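Local coordinates for protein formimidoylglutamase (Bacillus subtilis, PDB 3M1R) that catalyses the manganese-dependent hydrolysis of N-formimidoyl-L-glutamate to L-glutamate and formamide, a step in the breakdown of histidine, at residues R174-E179 with K205-N210; G128-S133 with H155-N160. All coordinates share one frame; numbering follows the deposited sequence.

Interaction 1: residues R174-E179 with K205-N210; sequences RLLDEE and KKHNVN
His207 leans its imidazole against Leu176 and so joins the ends of two neighbouring helices, 171-178 and 198-206. The ring meets the leucine obliquely: His207 CD2 lies 3.7 Å from Leu176 CG and equally near Leu176 CB, so the root of the branch, rather than its methyl tips, carries the contact. The leucine and the histidine run alongside each other, pointing opposite ways. Leu176 CG is swung off the usual staggered position (chi1 -93°), which sets it beside CD2 of His207. Farther round the ring, Asp177 OD1 stands 4.1 Å from His207 CE1, with the carboxylate plane turned 53° from the imidazole. That oxygen is instead hydrogen-bonded to the hydroxyl of Tyr203, whose ring stacks on His207 and also touches Leu176. With an alanine in place of His207, Leu176 would probably lose the cover beside its branch point and Tyr203 its stacking partner. At Asn208, positive phi and two bonds back into the last turn make a Schellman motif, one of them Asn208 N to Lys205 O at 2.8 Å; a Schellman motif likewise follows helix 171-178, at Glu179. The chain then passes to Val209, which is buried and adds an apolar touch, its CG2 4.2 Å from Leu176 CD2. Val209 also packs on Leu186 and Gln188, and Asn210 starts the edge strand with backbone bonds to those same two residues. The contact is that of adjacent helices covering one face of a parallel alpha/beta sheet, here in successive beta-alpha-beta crossovers of the arginase fold.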
ATOM      1  N   ARG D 174      -6.902  32.442  18.613  1.00 45.40           N
ATOM      2  CA  ARG D 174      -8.269  32.922  18.626  1.00 56.27           C
ATOM      3  C   ARG D 174      -8.801  32.931  20.053  1.00 60.64           C
ATOM      4  O   ARG D 174      -9.403  33.912  20.481  1.00 61.42           O
ATOM      5  CB  ARG D 174      -9.159  32.071  17.722  1.00 65.44           C
ATOM      6  CG  ARG D 174      -9.246  32.591  16.294  1.00 77.56           C
ATOM      7  CD  ARG D 174     -10.225  31.783  15.454  1.00 87.87           C
ATOM      8  NE  ARG D 174     -10.705  32.555  14.310  1.00 98.78           N
ATOM      9  CZ  ARG D 174     -11.733  33.398  14.360  1.00103.58           C
ATOM     10  NH1 ARG D 174     -12.395  33.579  15.498  1.00101.83           N
ATOM     11  NH2 ARG D 174     -12.102  34.061  13.271  1.00107.61           N
ATOM     12  N   LEU D 175      -8.567  31.846  20.789  1.00 57.99           N
ATOM     13  CA  LEU D 175      -9.019  31.768  22.171  1.00 57.03           C
ATOM     14  C   LEU D 175      -8.365  32.859  23.027  1.00 53.08           C
ATOM     15  O   LEU D 175      -9.062  33.619  23.683  1.00 56.68           O
ATOM     16  CB  LEU D 175      -8.772  30.368  22.754  1.00 49.19           C
ATOM     17  CG  LEU D 175      -9.615  29.244  22.157  1.00 45.30           C
ATOM     18  CD1 LEU D 175      -8.944  27.894  22.345  1.00 34.77           C
ATOM     19  CD2 LEU D 175     -11.023  29.229  22.734  1.00 44.80           C
ATOM     20  N   LEU D 176      -7.034  32.944  23.008  1.00 50.08           N
ATOM     21  CA  LEU D 176      -6.319  33.966  23.788  1.00 54.86           C
ATOM     22  C   LEU D 176      -6.714  35.404  23.426  1.00 58.48           C
ATOM     23  O   LEU D 176      -7.048  36.218  24.304  1.00 58.16           O
ATOM     24  CB  LEU D 176      -4.806  33.803  23.637  1.00 54.84           C
ATOM     25  CG  LEU D 176      -4.067  32.966  24.678  1.00 54.67           C
ATOM     26  CD1 LEU D 176      -5.010  32.507  25.759  1.00 59.19           C
ATOM     27  CD2 LEU D 176      -3.407  31.788  24.037  1.00 45.25           C
ATOM     28  N   ASP D 177      -6.679  35.716  22.134  1.00 53.49           N
ATOM     29  CA  ASP D 177      -6.997  37.064  21.672  1.00 61.50           C
ATOM     30  C   ASP D 177      -8.398  37.494  22.111  1.00 65.16           C
ATOM     31  O   ASP D 177      -8.604  38.635  22.525  1.00 66.42           O
ATOM     32  CB  ASP D 177      -6.855  37.171  20.148  1.00 61.04           C
ATOM     33  CG  ASP D 177      -5.396  37.272  19.695  1.00 64.50           C
ATOM     34  OD1 ASP D 177      -4.520  37.526  20.548  1.00 67.88           O
ATOM     35  OD2 ASP D 177      -5.127  37.116  18.480  1.00 64.11           O
ATOM     36  N   GLU D 178      -9.351  36.569  22.037  1.00 59.02           N
ATOM     37  CA  GLU D 178     -10.745  36.904  22.293  1.00 59.47           C
ATOM     38  C   GLU D 178     -11.087  36.812  23.779  1.00 62.96           C
ATOM     39  O   GLU D 178     -12.204  37.122  24.192  1.00 64.29           O
ATOM     40  CB  GLU D 178     -11.661  36.017  21.449  1.00 54.11           C
ATOM     41  CG  GLU D 178     -11.477  36.245  19.955  1.00 62.31           C
ATOM     42  CD  GLU D 178     -12.267  35.273  19.100  1.00 68.38           C
ATOM     43  OE1 GLU D 178     -13.223  34.660  19.620  1.00 67.86           O
ATOM     44  OE2 GLU D 178     -11.929  35.130  17.904  1.00 74.56           O
ATOM     45  N   GLU D 179     -10.102  36.382  24.566  1.00 65.89           N
ATOM     46  CA  GLU D 179     -10.221  36.265  26.018  1.00 66.72           C
ATOM     47  C   GLU D 179     -11.222  35.209  26.463  1.00 67.51           C
ATOM     48  O   GLU D 179     -11.837  35.332  27.520  1.00 64.20           O
ATOM     49  CB  GLU D 179     -10.572  37.612  26.633  1.00 66.71           C
ATOM     50  CG  GLU D 179      -9.678  38.731  26.167  1.00 67.50           C
ATOM     51  CD  GLU D 179      -9.923  39.999  26.937  1.00 76.85           C
ATOM     52  OE1 GLU D 179     -10.452  40.961  26.339  1.00 81.85           O
ATOM     53  OE2 GLU D 179      -9.594  40.025  28.142  1.00 78.42           O
ATOM     54  N   LYS D 205       4.402  33.278  25.273  1.00 57.24           N
ATOM     55  CA  LYS D 205       5.051  33.763  26.479  1.00 59.39           C
ATOM     56  C   LYS D 205       4.456  35.096  26.921  1.00 61.91           C
ATOM     57  O   LYS D 205       4.196  35.306  28.098  1.00 64.51           O
ATOM     58  CB  LYS D 205       6.567  33.864  26.287  1.00 59.59           C
ATOM     59  CG  LYS D 205       7.232  32.496  26.171  1.00 64.99           C
ATOM     60  CD  LYS D 205       8.738  32.590  26.317  1.00 73.15           C
ATOM     61  CE  LYS D 205       9.380  31.207  26.340  1.00 73.87           C
ATOM     62  NZ  LYS D 205      10.848  31.299  26.605  1.00 77.54           N
ATOM     63  N   LYS D 206       4.221  35.980  25.963  1.00 63.06           N
ATOM     64  CA  LYS D 206       3.606  37.270  26.241  1.00 68.44           C
ATOM     65  C   LYS D 206       2.331  37.016  27.029  1.00 65.91           C
ATOM     66  O   LYS D 206       2.030  37.700  28.015  1.00 65.10           O
ATOM     67  CB  LYS D 206       3.260  37.972  24.925  1.00 74.02           C
ATOM     68  CG  LYS D 206       3.371  39.480  24.952  1.00 85.04           C
ATOM     69  CD  LYS D 206       4.727  39.952  24.417  1.00 92.61           C
ATOM     70  CE  LYS D 206       4.966  39.496  22.972  1.00 91.44           C
ATOM     71  NZ  LYS D 206       6.244  40.021  22.387  1.00 89.56           N
ATOM     72  N   HIS D 207       1.596  36.001  26.585  1.00 66.31           N
ATOM     73  CA  HIS D 207       0.283  35.696  27.121  1.00 60.33           C
ATOM     74  C   HIS D 207       0.350  34.833  28.373  1.00 57.28           C
ATOM     75  O   HIS D 207      -0.684  34.428  28.895  1.00 58.08           O
ATOM     76  CB  HIS D 207      -0.567  35.008  26.051  1.00 57.41           C
ATOM     77  CG  HIS D 207      -1.397  35.953  25.244  1.00 66.96           C
ATOM     78  ND1 HIS D 207      -0.887  36.681  24.190  1.00 73.03           N
ATOM     79  CD2 HIS D 207      -2.703  36.297  25.340  1.00 70.26           C
ATOM     80  CE1 HIS D 207      -1.840  37.433  23.670  1.00 74.30           C
ATOM     81  NE2 HIS D 207      -2.953  37.218  24.352  1.00 77.51           N
ATOM     82  N   ASN D 208       1.565  34.549  28.842  1.00 55.81           N
ATOM     83  CA  ASN D 208       1.770  33.750  30.054  1.00 61.53           C
ATOM     84  C   ASN D 208       1.217  32.331  29.967  1.00 62.57           C
ATOM     85  O   ASN D 208       0.596  31.833  30.915  1.00 57.23           O
ATOM     86  CB  ASN D 208       1.192  34.454  31.288  1.00 62.18           C
ATOM     87  CG  ASN D 208       1.862  35.774  31.559  1.00 74.94           C
ATOM     88  OD1 ASN D 208       3.053  35.826  31.864  1.00 77.57           O
ATOM     89  ND2 ASN D 208       1.105  36.857  31.439  1.00 82.26           N
ATOM     90  N   VAL D 209       1.448  31.685  28.831  1.00 60.32           N
ATOM     91  CA  VAL D 209       1.084  30.284  28.692  1.00 57.30           C
ATOM     92  C   VAL D 209       2.117  29.429  29.429  1.00 55.83           C
ATOM     93  O   VAL D 209       3.317  29.737  29.435  1.00 56.02           O
ATOM     94  CB  VAL D 209       0.936  29.882  27.194  1.00 52.27           C
ATOM     95  CG1 VAL D 209       0.843  28.346  27.013  1.00 50.29           C
ATOM     96  CG2 VAL D 209      -0.288  30.562  26.603  1.00 50.52           C
ATOM     97  N   ASN D 210       1.641  28.374  30.075  1.00 54.65           N
ATOM     98  CA  ASN D 210       2.514  27.432  30.753  1.00 55.19           C
ATOM     99  C   ASN D 210       3.046  26.409  29.767  1.00 53.64           C
ATOM    100  O   ASN D 210       2.337  25.480  29.369  1.00 50.63           O
ATOM    101  CB  ASN D 210       1.765  26.723  31.873  1.00 53.89           C
ATOM    102  CG  ASN D 210       1.155  27.691  32.860  1.00 60.38           C
ATOM    103  OD1 ASN D 210       1.861  28.433  33.544  1.00 57.63           O
ATOM    104  ND2 ASN D 210      -0.166  27.693  32.932  1.00 62.22           N
TER

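Interaction 2: residues G128-S133 with H155-N160; sequences GDNSIS and HHDVRN. With CA (calcium ion), chain B; CA (calcium ion), chain C.
Asp157 OD2 binds the calcium ion of chain B at 2.5 Å and lies beside Asn130 OD1, which, as modelled, binds the same ion at 2.4 Å. Asn130 and Asp157 reach toward each other, their amide and carboxylate planes 71° apart. Asp157 holds the ion with its second oxygen as well, OD1 being 2.6 Å from the metal. Its backbone has left-handed phi/psi, and CG sits anti to the carbonyl carbon (chi1 -83°), which points the carboxylate at the ion. The turn that carries Asn130 is shaped by Asp129 OD1, gripped twice by Ser131. Ser131 OG gives its hydrogen bond to the syn lone pair of Asp129 OD1 at 2.7 Å; the backbone Ser131 N comes to the same Asp129 OD1 from above the carboxylate plane, at 2.9 Å, completing an Asx turn. His155 serves the neighbouring calcium ion of chain C, with ND1 2.4 Å from it. Asp153 and Asp245 contribute to both sites, and Asp247 completes the second. This is the two-metal centre of the arginase family, set in loops that follow parallel strands; the calcium ions probably occupy the places of the manganese cofactor.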
ATOM      1  N   GLY D 128     -11.739  14.913  13.488  1.00 31.80           N
ATOM      2  CA  GLY D 128     -11.668  16.348  13.293  1.00 29.85           C
ATOM      3  C   GLY D 128     -10.253  16.872  13.467  1.00 30.66           C
ATOM      4  O   GLY D 128      -9.437  16.262  14.142  1.00 33.42           O
ATOM      5  N   ASP D 129      -9.960  18.010  12.855  1.00 34.34           N
ATOM      6  CA  ASP D 129      -8.612  18.553  12.910  1.00 39.67           C
ATOM      7  C   ASP D 129      -8.468  19.532  14.072  1.00 31.81           C
ATOM      8  O   ASP D 129      -9.415  19.754  14.815  1.00 29.72           O
ATOM      9  CB  ASP D 129      -8.229  19.201  11.574  1.00 40.66           C
ATOM     10  CG  ASP D 129      -9.030  20.448  11.279  1.00 46.52           C
ATOM     11  OD1 ASP D 129      -9.535  21.081  12.236  1.00 43.37           O
ATOM     12  OD2 ASP D 129      -9.156  20.793  10.080  1.00 50.96           O
ATOM     13  N   ASN D 130      -7.292  20.129  14.217  1.00 36.06           N
ATOM     14  CA  ASN D 130      -7.023  20.929  15.400  1.00 44.01           C
ATOM     15  C   ASN D 130      -7.884  22.182  15.496  1.00 40.74           C
ATOM     16  O   ASN D 130      -8.089  22.721  16.587  1.00 42.20           O
ATOM     17  CB  ASN D 130      -5.528  21.266  15.535  1.00 49.13           C
ATOM     18  CG  ASN D 130      -5.059  21.242  16.994  1.00 58.73           C
ATOM     19  OD1 ASN D 130      -3.884  21.000  17.277  1.00 52.57           O
ATOM     20  ND2 ASN D 130      -5.999  21.478  17.935  1.00 58.64           N
ATOM     21  N   SER D 131      -8.407  22.637  14.362  1.00 33.28           N
ATOM     22  CA  SER D 131      -9.133  23.911  14.343  1.00 32.36           C
ATOM     23  C   SER D 131     -10.411  23.884  15.187  1.00 33.35           C
ATOM     24  O   SER D 131     -10.904  24.931  15.570  1.00 41.54           O
ATOM     25  CB  SER D 131      -9.485  24.303  12.911  1.00 37.04           C
ATOM     26  OG  SER D 131     -10.571  23.531  12.444  1.00 40.86           O
ATOM     27  N   ILE D 132     -10.947  22.691  15.474  1.00 35.16           N
ATOM     28  CA  ILE D 132     -12.220  22.591  16.197  1.00 35.68           C
ATOM     29  C   ILE D 132     -12.102  23.048  17.643  1.00 42.79           C
ATOM     30  O   ILE D 132     -13.109  23.333  18.282  1.00 44.56           O
ATOM     31  CB  ILE D 132     -12.832  21.150  16.173  1.00 31.73           C
ATOM     32  CG1 ILE D 132     -12.116  20.224  17.162  1.00 30.61           C
ATOM     33  CG2 ILE D 132     -12.787  20.564  14.760  1.00 35.79           C
ATOM     34  CD1 ILE D 132     -12.829  18.876  17.383  1.00 29.28           C
ATOM     35  N   SER D 133     -10.876  23.113  18.156  1.00 42.32           N
ATOM     36  CA  SER D 133     -10.654  23.439  19.564  1.00 39.93           C
ATOM     37  C   SER D 133     -11.114  24.839  19.927  1.00 45.18           C
ATOM     38  O   SER D 133     -11.402  25.136  21.100  1.00 46.47           O
ATOM     39  CB  SER D 133      -9.187  23.247  19.950  1.00 40.63           C
ATOM     40  OG  SER D 133      -8.818  21.887  19.830  1.00 41.48           O
ATOM     41  N   HIS D 155       2.960  21.389  19.196  1.00 38.44           N
ATOM     42  CA  HIS D 155       2.932  22.762  18.671  1.00 36.49           C
ATOM     43  C   HIS D 155       2.101  23.703  19.521  1.00 38.65           C
ATOM     44  O   HIS D 155       1.112  23.288  20.117  1.00 38.90           O
ATOM     45  CB  HIS D 155       2.343  22.803  17.260  1.00 33.10           C
ATOM     46  CG  HIS D 155       2.797  21.686  16.381  1.00 41.84           C
ATOM     47  ND1 HIS D 155       2.223  20.432  16.426  1.00 45.72           N
ATOM     48  CD2 HIS D 155       3.776  21.618  15.457  1.00 34.60           C
ATOM     49  CE1 HIS D 155       2.808  19.650  15.543  1.00 39.29           C
ATOM     50  NE2 HIS D 155       3.764  20.336  14.946  1.00 41.15           N
ATOM     51  N   HIS D 156       2.476  24.984  19.513  1.00 45.86           N
ATOM     52  CA  HIS D 156       1.784  26.014  20.292  1.00 46.87           C
ATOM     53  C   HIS D 156       0.367  26.243  19.787  1.00 46.05           C
ATOM     54  O   HIS D 156      -0.551  26.477  20.579  1.00 42.36           O
ATOM     55  CB  HIS D 156       2.556  27.337  20.262  1.00 48.04           C
ATOM     56  CG  HIS D 156       3.866  27.290  20.989  1.00 45.26           C
ATOM     57  ND1 HIS D 156       3.957  27.058  22.345  1.00 42.20           N
ATOM     58  CD2 HIS D 156       5.138  27.453  20.551  1.00 44.81           C
ATOM     59  CE1 HIS D 156       5.227  27.069  22.709  1.00 44.93           C
ATOM     60  NE2 HIS D 156       5.966  27.309  21.637  1.00 46.77           N
ATOM     61  N   ASP D 157       0.197  26.160  18.470  1.00 39.22           N
ATOM     62  CA  ASP D 157      -1.086  26.421  17.815  1.00 40.29           C
ATOM     63  C   ASP D 157      -1.622  27.811  18.056  1.00 43.46           C
ATOM     64  O   ASP D 157      -2.816  27.981  18.303  1.00 44.32           O
ATOM     65  CB  ASP D 157      -2.154  25.425  18.238  1.00 40.39           C
ATOM     66  CG  ASP D 157      -2.087  24.145  17.458  1.00 43.37           C
ATOM     67  OD1 ASP D 157      -1.155  23.992  16.631  1.00 43.25           O
ATOM     68  OD2 ASP D 157      -2.980  23.293  17.661  1.00 42.06           O
ATOM     69  N   VAL D 158      -0.737  28.795  17.972  1.00 46.17           N
ATOM     70  CA  VAL D 158      -1.130  30.181  18.072  1.00 47.64           C
ATOM     71  C   VAL D 158      -0.858  30.930  16.759  1.00 52.90           C
ATOM     72  O   VAL D 158      -0.489  32.112  16.776  1.00 55.29           O
ATOM     73  CB  VAL D 158      -0.391  30.867  19.238  1.00 51.07           C
ATOM     74  CG1 VAL D 158      -0.914  30.337  20.592  1.00 43.16           C
ATOM     75  CG2 VAL D 158       1.115  30.664  19.105  1.00 47.75           C
ATOM     76  N   ARG D 159      -1.047  30.243  15.630  1.00 44.19           N
ATOM     77  CA  ARG D 159      -0.768  30.821  14.311  1.00 51.70           C
ATOM     78  C   ARG D 159      -1.608  32.059  14.010  1.00 50.61           C
ATOM     79  O   ARG D 159      -2.758  32.147  14.440  1.00 48.73           O
ATOM     80  CB  ARG D 159      -0.992  29.787  13.197  1.00 56.86           C
ATOM     81  CG  ARG D 159       0.237  28.979  12.814  1.00 63.69           C
ATOM     82  CD  ARG D 159      -0.072  28.038  11.654  1.00 70.33           C
ATOM     83  NE  ARG D 159       1.048  27.151  11.345  1.00 78.35           N
ATOM     84  CZ  ARG D 159       1.905  27.337  10.343  1.00 82.49           C
ATOM     85  NH1 ARG D 159       2.891  26.473  10.145  1.00 81.37           N
ATOM     86  NH2 ARG D 159       1.777  28.382   9.537  1.00 84.87           N
ATOM     87  N   ASN D 160      -1.040  33.005  13.257  1.00 48.72           N
ATOM     88  CA  ASN D 160      -1.796  34.192  12.856  1.00 61.59           C
ATOM     89  C   ASN D 160      -2.970  33.788  11.968  1.00 63.62           C
ATOM     90  O   ASN D 160      -2.886  32.803  11.233  1.00 64.65           O
ATOM     91  CB  ASN D 160      -0.899  35.226  12.159  1.00 70.08           C
ATOM     92  CG  ASN D 160      -0.491  34.803  10.749  1.00 77.40           C
ATOM     93  OD1 ASN D 160      -1.303  34.827   9.817  1.00 78.94           O
ATOM     94  ND2 ASN D 160       0.773  34.422  10.586  1.00 77.99           N
TER
HETATM   95 CA    CA B 322      -1.556  21.398  17.013  1.00 84.93          CA
HETATM   96 CA    CA C 321       0.082  19.544  16.893  1.00 37.99          CA

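Overall arrangement
Followed from the N terminus, the chain leaves strand 121-127 into 128-133, runs through helix 133-141 and strand 147-152, and returns at 155-160, where interaction 2 closes the first loop across the metal centre. It then enters helix 171-178, passes through strand 186-191 and helix 198-206, and interaction 1 closes a second loop where edge strand 210-213 begins. The two loops follow in series and neither nest nor cross. They meet in space, with Leu175 CD1 packed 3.9 Å from Ser133 O. Interaction 2 thus joins loops after two strands at the two-metal centre, whereas interaction 1 joins the helices at the sheet's nearby edge.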